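Local atomic coordinates of type II secretion pathway related protein (Escherichia coli, PDB entry 3SOL), a protein that is the pilotin of a type II secretion system, a lipoprotein that probably helps deliver the secretin to the outer membrane. Residues Q9-V14 with D61-R66; S15-L20 with V86-E91. All blocks are in the same frame, centred on the assembly; numbering follows the deposited sequence.

Interaction 1: residues Q9-V14 with D61-R66; sequences QMASIV and DDIYVR
Ser12 and Ile63 are the residues at which the CA atoms of 9-14 and 61-66 come nearest, 6.8 Å apart. Both segments are regular helix well inside longer ones, as bonds such as Ile13 N to Gln9 O (3.1 Å) indicate, and no hydrogen bond passes between them. The link is therefore made by side chains, and from 61-66 Ile63 alone reaches across. Its CG1 branch lies beside its own backbone N (chi1 -67°) and the chain then runs on extended (chi2 165°), which carries the CD1 methyl forward to the other helix. There CD1 meets two neighbouring small residues: the Ala11 CB methyl at 3.7 Å and, at about a right angle to that direction, Ser12 OG, also at 3.7 Å. Alanine and serine suit this place because their short side chains admit the tip of a branched one. Ser12 OG, turned back beside its own N (chi1 -63°), hydrogen-bonds to Glu8 O one turn earlier, so the hydroxyl can border a methyl at little cost. On the isoleucine's own helix, the Arg66 guanidinium lays one face over Ile63 CA. This is close packing of a branched aliphatic residue against short ones, joining helix 5-23 to helix 53-69 in the all-helical PulS/OutS-family part of the lipoprotein.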
ATOM      1  N   GLN A   9       2.778  -9.040  -1.812  1.00 47.89           N
ATOM      2  CA  GLN A   9       1.675  -8.670  -0.918  1.00 46.13           C
ATOM      3  C   GLN A   9       1.885  -7.292  -0.292  1.00 43.00           C
ATOM      4  O   GLN A   9       1.071  -6.398  -0.473  1.00 40.85           O
ATOM      5  CB  GLN A   9       1.512  -9.724   0.191  1.00 48.75           C
ATOM      6  CG  GLN A   9       0.709  -9.253   1.427  1.00 49.55           C
ATOM      7  CD  GLN A   9       0.176 -10.414   2.278  1.00 53.77           C
ATOM      8  OE1 GLN A   9       0.748 -11.507   2.298  1.00 57.17           O
ATOM      9  NE2 GLN A   9      -0.936 -10.168   2.976  1.00 54.67           N
ATOM     10  N   MET A  10       2.974  -7.129   0.449  1.00 42.90           N
ATOM     11  CA  MET A  10       3.257  -5.862   1.120  1.00 41.26           C
ATOM     12  C   MET A  10       3.310  -4.698   0.136  1.00 37.64           C
ATOM     13  O   MET A  10       2.749  -3.663   0.411  1.00 35.94           O
ATOM     14  CB  MET A  10       4.577  -5.917   1.903  1.00 43.48           C
ATOM     15  CG  MET A  10       4.561  -6.789   3.176  1.00 48.68           C
ATOM     16  SD  MET A  10       3.184  -6.467   4.319  1.00 53.32           S
ATOM     17  CE  MET A  10       3.087  -4.685   4.247  1.00 43.75           C
ATOM     18  N   ALA A  11       3.978  -4.879  -1.002  1.00 37.60           N
ATOM     19  CA  ALA A  11       4.101  -3.820  -2.007  1.00 35.76           C
ATOM     20  C   ALA A  11       2.738  -3.419  -2.569  1.00 33.76           C
ATOM     21  O   ALA A  11       2.488  -2.247  -2.814  1.00 31.32           O
ATOM     22  CB  ALA A  11       5.031  -4.240  -3.124  1.00 37.12           C
ATOM     23  N   SER A  12       1.857  -4.393  -2.756  1.00 34.18           N
ATOM     24  CA  SER A  12       0.508  -4.132  -3.264  1.00 33.11           C
ATOM     25  C   SER A  12      -0.332  -3.300  -2.307  1.00 31.29           C
ATOM     26  O   SER A  12      -1.045  -2.373  -2.728  1.00 29.14           O
ATOM     27  CB  SER A  12      -0.193  -5.448  -3.563  1.00 34.76           C
ATOM     28  OG  SER A  12       0.509  -6.137  -4.585  1.00 39.06           O
ATOM     29  N   ILE A  13      -0.238  -3.618  -1.018  1.00 31.35           N
ATOM     30  CA  ILE A  13      -0.908  -2.845   0.017  1.00 30.03           C
ATOM     31  C   ILE A  13      -0.399  -1.399   0.058  1.00 28.08           C
ATOM     32  O   ILE A  13      -1.193  -0.455   0.134  1.00 26.57           O
ATOM     33  CB  ILE A  13      -0.729  -3.500   1.397  1.00 31.98           C
ATOM     34  CG1 ILE A  13      -1.539  -4.806   1.453  1.00 34.67           C
ATOM     35  CG2 ILE A  13      -1.190  -2.558   2.478  1.00 32.02           C
ATOM     36  CD1 ILE A  13      -1.060  -5.805   2.494  1.00 37.40           C
ATOM     37  N   VAL A  14       0.921  -1.227   0.012  1.00 27.76           N
ATOM     38  CA  VAL A  14       1.531   0.112   0.020  1.00 26.09           C
ATOM     39  C   VAL A  14       1.173   0.930  -1.243  1.00 24.69           C
ATOM     40  O   VAL A  14       0.862   2.116  -1.140  1.00 22.07           O
ATOM     41  CB  VAL A  14       3.054   0.013   0.256  1.00 28.16           C
ATOM     42  CG1 VAL A  14       3.764   1.337  -0.038  1.00 26.76           C
ATOM     43  CG2 VAL A  14       3.326  -0.440   1.702  1.00 28.73           C
ATOM     44  N   ASP A  61       6.338   1.213  -6.231  1.00 32.43           N
ATOM     45  CA  ASP A  61       6.447   2.200  -7.322  1.00 33.15           C
ATOM     46  C   ASP A  61       6.056   1.589  -8.662  1.00 33.65           C
ATOM     47  O   ASP A  61       5.331   2.196  -9.449  1.00 31.78           O
ATOM     48  CB  ASP A  61       7.875   2.757  -7.439  1.00 35.80           C
ATOM     49  CG  ASP A  61       8.262   3.678  -6.279  1.00 37.23           C
ATOM     50  OD1 ASP A  61       7.373   4.109  -5.507  1.00 37.31           O
ATOM     51  OD2 ASP A  61       9.472   3.978  -6.154  1.00 41.13           O
ATOM     52  N   ASP A  62       6.549   0.381  -8.918  1.00 35.55           N
ATOM     53  CA  ASP A  62       6.291  -0.305 -10.181  1.00 36.86           C
ATOM     54  C   ASP A  62       4.835  -0.739 -10.304  1.00 35.01           C
ATOM     55  O   ASP A  62       4.231  -0.612 -11.373  1.00 35.14           O
ATOM     56  CB  ASP A  62       7.198  -1.520 -10.303  1.00 40.15           C
ATOM     57  CG  ASP A  62       8.659  -1.148 -10.500  1.00 43.92           C
ATOM     58  OD1 ASP A  62       8.964  -0.019 -10.958  1.00 47.11           O
ATOM     59  OD2 ASP A  62       9.507  -2.007 -10.201  1.00 47.20           O
ATOM     60  N   ILE A  63       4.270  -1.238  -9.204  1.00 33.09           N
ATOM     61  CA  ILE A  63       2.861  -1.594  -9.150  1.00 30.84           C
ATOM     62  C   ILE A  63       1.998  -0.358  -9.357  1.00 28.92           C
ATOM     63  O   ILE A  63       1.003  -0.404 -10.079  1.00 27.59           O
ATOM     64  CB  ILE A  63       2.482  -2.268  -7.815  1.00 30.11           C
ATOM     65  CG1 ILE A  63       3.172  -3.637  -7.696  1.00 33.53           C
ATOM     66  CG2 ILE A  63       0.968  -2.437  -7.717  1.00 27.62           C
ATOM     67  CD1 ILE A  63       3.159  -4.217  -6.302  1.00 34.33           C
ATOM     68  N   TYR A  64       2.385   0.753  -8.740  1.00 27.69           N
ATOM     69  CA  TYR A  64       1.596   1.966  -8.852  1.00 25.88           C
ATOM     70  C   TYR A  64       1.423   2.394 -10.308  1.00 26.96           C
ATOM     71  O   TYR A  64       0.324   2.774 -10.730  1.00 25.66           O
ATOM     72  CB  TYR A  64       2.258   3.077  -8.061  1.00 26.29           C
ATOM     73  CG  TYR A  64       1.467   4.370  -8.030  1.00 22.93           C
ATOM     74  CD1 TYR A  64       0.406   4.530  -7.150  1.00 21.68           C
ATOM     75  CD2 TYR A  64       1.796   5.432  -8.867  1.00 25.33           C
ATOM     76  CE1 TYR A  64      -0.309   5.718  -7.096  1.00 20.73           C
ATOM     77  CE2 TYR A  64       1.082   6.623  -8.821  1.00 23.52           C
ATOM     78  CZ  TYR A  64       0.030   6.751  -7.925  1.00 21.82           C
ATOM     79  OH  TYR A  64      -0.694   7.912  -7.862  1.00 23.36           O
ATOM     80  N   VAL A  65       2.507   2.331 -11.071  1.00 29.84           N
ATOM     81  CA  VAL A  65       2.450   2.659 -12.488  1.00 31.92           C
ATOM     82  C   VAL A  65       1.454   1.760 -13.215  1.00 31.80           C
ATOM     83  O   VAL A  65       0.638   2.244 -14.009  1.00 32.09           O
ATOM     84  CB  VAL A  65       3.815   2.546 -13.136  1.00 34.86           C
ATOM     85  CG1 VAL A  65       3.688   2.656 -14.659  1.00 37.58           C
ATOM     86  CG2 VAL A  65       4.744   3.610 -12.563  1.00 36.87           C
ATOM     87  N   ARG A  66       1.494   0.466 -12.928  1.00 32.02           N
ATOM     88  CA  ARG A  66       0.542  -0.457 -13.533  1.00 32.93           C
ATOM     89  C   ARG A  66      -0.889  -0.100 -13.145  1.00 29.85           C
ATOM     90  O   ARG A  66      -1.777  -0.143 -13.996  1.00 28.93           O
ATOM     91  CB  ARG A  66       0.852  -1.917 -13.174  1.00 34.98           C
ATOM     92  CG  ARG A  66       2.222  -2.361 -13.629  1.00 41.20           C
ATOM     93  CD  ARG A  66       2.311  -3.866 -13.822  1.00 48.61           C
ATOM     94  NE  ARG A  66       2.138  -4.636 -12.588  1.00 52.32           N
ATOM     95  CZ  ARG A  66       3.112  -4.947 -11.724  1.00 56.45           C
ATOM     96  NH1 ARG A  66       4.369  -4.533 -11.908  1.00 58.42           N
ATOM     97  NH2 ARG A  66       2.821  -5.676 -10.646  1.00 57.79           N
TER

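Interaction 2: residues S15-L20 with V86-E91; sequences SATRYL and VPFIGE
Thr17 and Phe88 meet where the short C-terminal helix 86-93 packs onto helix 5-23 in the buried interior of this small all-helical domain. The backbones stand well apart, with 8.3 Å between Thr17 CA and Ile89 CA, so the long reach comes from Phe88, Leu20 and Ile89. Phe88 has its ring carried away from its own backbone N (CG anti to it, chi1 -176°) and presents an edge, not a face. Thr17 OG1 sits near the ring plane at that edge, 3.5 Å from Phe88 CD2 and equally close to CE2, while the two side chains cross at about a right angle. Ile35, Val38 and Ile42 of helix 32-45 also touch this phenylalanine, placing its ring where three helices come together. One turn after Thr17, Leu20 meets Ile89, next to Phe88, at a slant through their end methyls, CD1 to CD1 at 4.2 Å. Ile89 needs its length here: its CD1 swings nearer to the other helix than the start of the side chain would suggest. Leu20 also packs on Phe81 of helix 74-84. A threonine can be buried among these residues because its hydroxyl hydrogen-bonds to Ile13 O in the preceding turn. That leaves the oxygen facing the slightly positive C-H edge of the ring, which is probably mildly favourable electrostatically, while the rest of the contact depends on dispersion and the exclusion of water.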
ATOM      1  N   SER A  15       1.185   0.302  -2.424  1.00 25.01           N
ATOM      2  CA  SER A  15       0.847   1.022  -3.674  1.00 24.93           C
ATOM      3  C   SER A  15      -0.622   1.426  -3.718  1.00 22.71           C
ATOM      4  O   SER A  15      -0.958   2.502  -4.192  1.00 21.33           O
ATOM      5  CB  SER A  15       1.165   0.190  -4.914  1.00 26.17           C
ATOM      6  OG  SER A  15       0.441  -1.019  -4.848  1.00 32.53           O
ATOM      7  N   ALA A  16      -1.496   0.550  -3.231  1.00 22.39           N
ATOM      8  CA  ALA A  16      -2.927   0.846  -3.149  1.00 21.37           C
ATOM      9  C   ALA A  16      -3.190   2.015  -2.192  1.00 19.92           C
ATOM     10  O   ALA A  16      -4.051   2.864  -2.440  1.00 18.28           O
ATOM     11  CB  ALA A  16      -3.699  -0.422  -2.697  1.00 22.66           C
ATOM     12  N   THR A  17      -2.422   2.069  -1.104  1.00 20.70           N
ATOM     13  CA  THR A  17      -2.549   3.135  -0.126  1.00 20.50           C
ATOM     14  C   THR A  17      -2.076   4.454  -0.742  1.00 19.36           C
ATOM     15  O   THR A  17      -2.704   5.506  -0.561  1.00 18.47           O
ATOM     16  CB  THR A  17      -1.758   2.778   1.172  1.00 22.15           C
ATOM     17  OG1 THR A  17      -2.261   1.520   1.687  1.00 24.56           O
ATOM     18  CG2 THR A  17      -1.947   3.831   2.198  1.00 22.81           C
ATOM     19  N   ARG A  18      -0.984   4.401  -1.507  1.00 19.74           N
ATOM     20  CA  ARG A  18      -0.542   5.574  -2.291  1.00 19.51           C
ATOM     21  C   ARG A  18      -1.610   6.028  -3.301  1.00 17.98           C
ATOM     22  O   ARG A  18      -1.878   7.226  -3.479  1.00 17.33           O
ATOM     23  CB  ARG A  18       0.755   5.275  -2.996  1.00 21.09           C
ATOM     24  CG  ARG A  18       1.240   6.360  -3.908  1.00 24.54           C
ATOM     25  CD  ARG A  18       2.532   5.869  -4.572  1.00 31.27           C
ATOM     26  NE  ARG A  18       3.094   6.852  -5.478  1.00 36.28           N
ATOM     27  CZ  ARG A  18       4.172   6.654  -6.238  1.00 41.70           C
ATOM     28  NH1 ARG A  18       4.817   5.486  -6.227  1.00 43.88           N
ATOM     29  NH2 ARG A  18       4.616   7.642  -7.008  1.00 45.38           N
ATOM     30  N   TYR A  19      -2.230   5.068  -3.955  1.00 16.96           N
ATOM     31  CA  TYR A  19      -3.313   5.376  -4.888  1.00 16.32           C
ATOM     32  C   TYR A  19      -4.467   6.090  -4.178  1.00 14.67           C
ATOM     33  O   TYR A  19      -4.977   7.074  -4.681  1.00 14.36           O
ATOM     34  CB  TYR A  19      -3.793   4.110  -5.599  1.00 16.83           C
ATOM     35  CG  TYR A  19      -4.247   4.358  -7.027  1.00 16.46           C
ATOM     36  CD1 TYR A  19      -3.395   4.109  -8.082  1.00 19.10           C
ATOM     37  CD2 TYR A  19      -5.515   4.849  -7.314  1.00 18.28           C
ATOM     38  CE1 TYR A  19      -3.779   4.326  -9.392  1.00 19.34           C
ATOM     39  CE2 TYR A  19      -5.914   5.091  -8.649  1.00 16.77           C
ATOM     40  CZ  TYR A  19      -5.029   4.816  -9.668  1.00 18.97           C
ATOM     41  OH  TYR A  19      -5.342   5.004 -10.990  1.00 18.42           O
ATOM     42  N   LEU A  20      -4.848   5.618  -2.990  1.00 14.63           N
ATOM     43  CA  LEU A  20      -5.911   6.263  -2.222  1.00 14.09           C
ATOM     44  C   LEU A  20      -5.575   7.700  -1.870  1.00 14.35           C
ATOM     45  O   LEU A  20      -6.427   8.598  -1.980  1.00 13.36           O
ATOM     46  CB  LEU A  20      -6.213   5.466  -0.945  1.00 14.43           C
ATOM     47  CG  LEU A  20      -7.013   4.189  -1.139  1.00 15.11           C
ATOM     48  CD1 LEU A  20      -7.258   3.538   0.225  1.00 16.01           C
ATOM     49  CD2 LEU A  20      -8.354   4.493  -1.878  1.00 14.10           C
ATOM     50  N   VAL A  86      -9.312  -1.600   4.562  1.00 31.08           N
ATOM     51  CA  VAL A  86      -9.825  -1.274   5.885  1.00 32.90           C
ATOM     52  C   VAL A  86      -8.911  -1.828   6.984  1.00 35.38           C
ATOM     53  O   VAL A  86      -8.518  -1.084   7.884  1.00 36.14           O
ATOM     54  CB  VAL A  86     -11.317  -1.722   6.060  1.00 33.83           C
ATOM     55  CG1 VAL A  86     -11.746  -1.648   7.515  1.00 36.34           C
ATOM     56  CG2 VAL A  86     -12.236  -0.855   5.198  1.00 32.29           C
ATOM     57  N   PRO A  87      -8.540  -3.121   6.907  1.00 38.04           N
ATOM     58  CA  PRO A  87      -7.610  -3.656   7.910  1.00 40.54           C
ATOM     59  C   PRO A  87      -6.244  -2.947   7.999  1.00 40.37           C
ATOM     60  O   PRO A  87      -5.804  -2.600   9.101  1.00 41.11           O
ATOM     61  CB  PRO A  87      -7.435  -5.119   7.471  1.00 42.62           C
ATOM     62  CG  PRO A  87      -8.692  -5.436   6.747  1.00 42.12           C
ATOM     63  CD  PRO A  87      -9.047  -4.182   6.016  1.00 38.34           C
ATOM     64  N   PHE A  88      -5.574  -2.749   6.865  1.00 39.58           N
ATOM     65  CA  PHE A  88      -4.265  -2.078   6.851  1.00 39.57           C
ATOM     66  C   PHE A  88      -4.366  -0.642   7.360  1.00 38.95           C
ATOM     67  O   PHE A  88      -3.525  -0.193   8.137  1.00 39.50           O
ATOM     68  CB  PHE A  88      -3.655  -2.091   5.448  1.00 38.51           C
ATOM     69  CG  PHE A  88      -2.259  -1.503   5.375  1.00 38.87           C
ATOM     70  CD1 PHE A  88      -1.206  -2.075   6.086  1.00 40.72           C
ATOM     71  CD2 PHE A  88      -1.994  -0.404   4.565  1.00 37.09           C
ATOM     72  CE1 PHE A  88       0.092  -1.542   6.017  1.00 40.80           C
ATOM     73  CE2 PHE A  88      -0.701   0.132   4.482  1.00 37.81           C
ATOM     74  CZ  PHE A  88       0.345  -0.445   5.217  1.00 40.08           C
ATOM     75  N   ILE A  89      -5.401   0.075   6.930  1.00 38.06           N
ATOM     76  CA  ILE A  89      -5.615   1.465   7.372  1.00 37.59           C
ATOM     77  C   ILE A  89      -5.801   1.532   8.897  1.00 40.27           C
ATOM     78  O   ILE A  89      -5.365   2.487   9.533  1.00 40.89           O
ATOM     79  CB  ILE A  89      -6.813   2.109   6.639  1.00 35.79           C
ATOM     80  CG1 ILE A  89      -6.501   2.246   5.137  1.00 34.25           C
ATOM     81  CG2 ILE A  89      -7.166   3.464   7.247  1.00 34.60           C
ATOM     82  CD1 ILE A  89      -7.684   2.680   4.277  1.00 31.75           C
ATOM     83  N   GLY A  90      -6.429   0.509   9.477  1.00 43.04           N
ATOM     84  CA  GLY A  90      -6.523   0.371  10.947  1.00 46.08           C
ATOM     85  C   GLY A  90      -5.177   0.270  11.653  1.00 48.28           C
ATOM     86  O   GLY A  90      -4.996   0.814  12.745  1.00 49.30           O
ATOM     87  N   GLU A  91      -4.235  -0.437  11.030  1.00 49.48           N
ATOM     88  CA  GLU A  91      -2.855  -0.502  11.519  1.00 51.94           C
ATOM     89  C   GLU A  91      -2.124   0.832  11.329  1.00 51.40           C
ATOM     90  O   GLU A  91      -1.336   1.254  12.188  1.00 52.57           O
ATOM     91  CB  GLU A  91      -2.088  -1.620  10.808  1.00 52.76           C
ATOM     92  CG  GLU A  91      -2.609  -3.016  11.129  1.00 55.96           C
ATOM     93  CD  GLU A  91      -2.449  -3.371  12.604  1.00 60.23           C
ATOM     94  OE1 GLU A  91      -1.292  -3.524  13.055  1.00 62.06           O
ATOM     95  OE2 GLU A  91      -3.483  -3.485  13.304  1.00 61.76           O
TER

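From the N terminus, helix 5-23 provides the first partner of both contacts, Gln9-Val14 and then Ser15-Leu20. Interaction 1 closes a loop of 46 mostly helical residues when helix 53-69 returns; interaction 2 closes one of 65 when helix 86-93 ends the chain. Because their segments alternate along the sequence, the two loops cross instead of nesting, and the first helix is tied to two later ones. They also touch directly: Arg18 NH1 forms a salt bridge with Asp61 OD1 (3.0 Å), its side chain makes a cation-pi contact with Tyr64, and Ile13 packs against Phe88. Beyond them, the Cys24-Cys78 disulfide links the residue just after the first helix to helix 74-84.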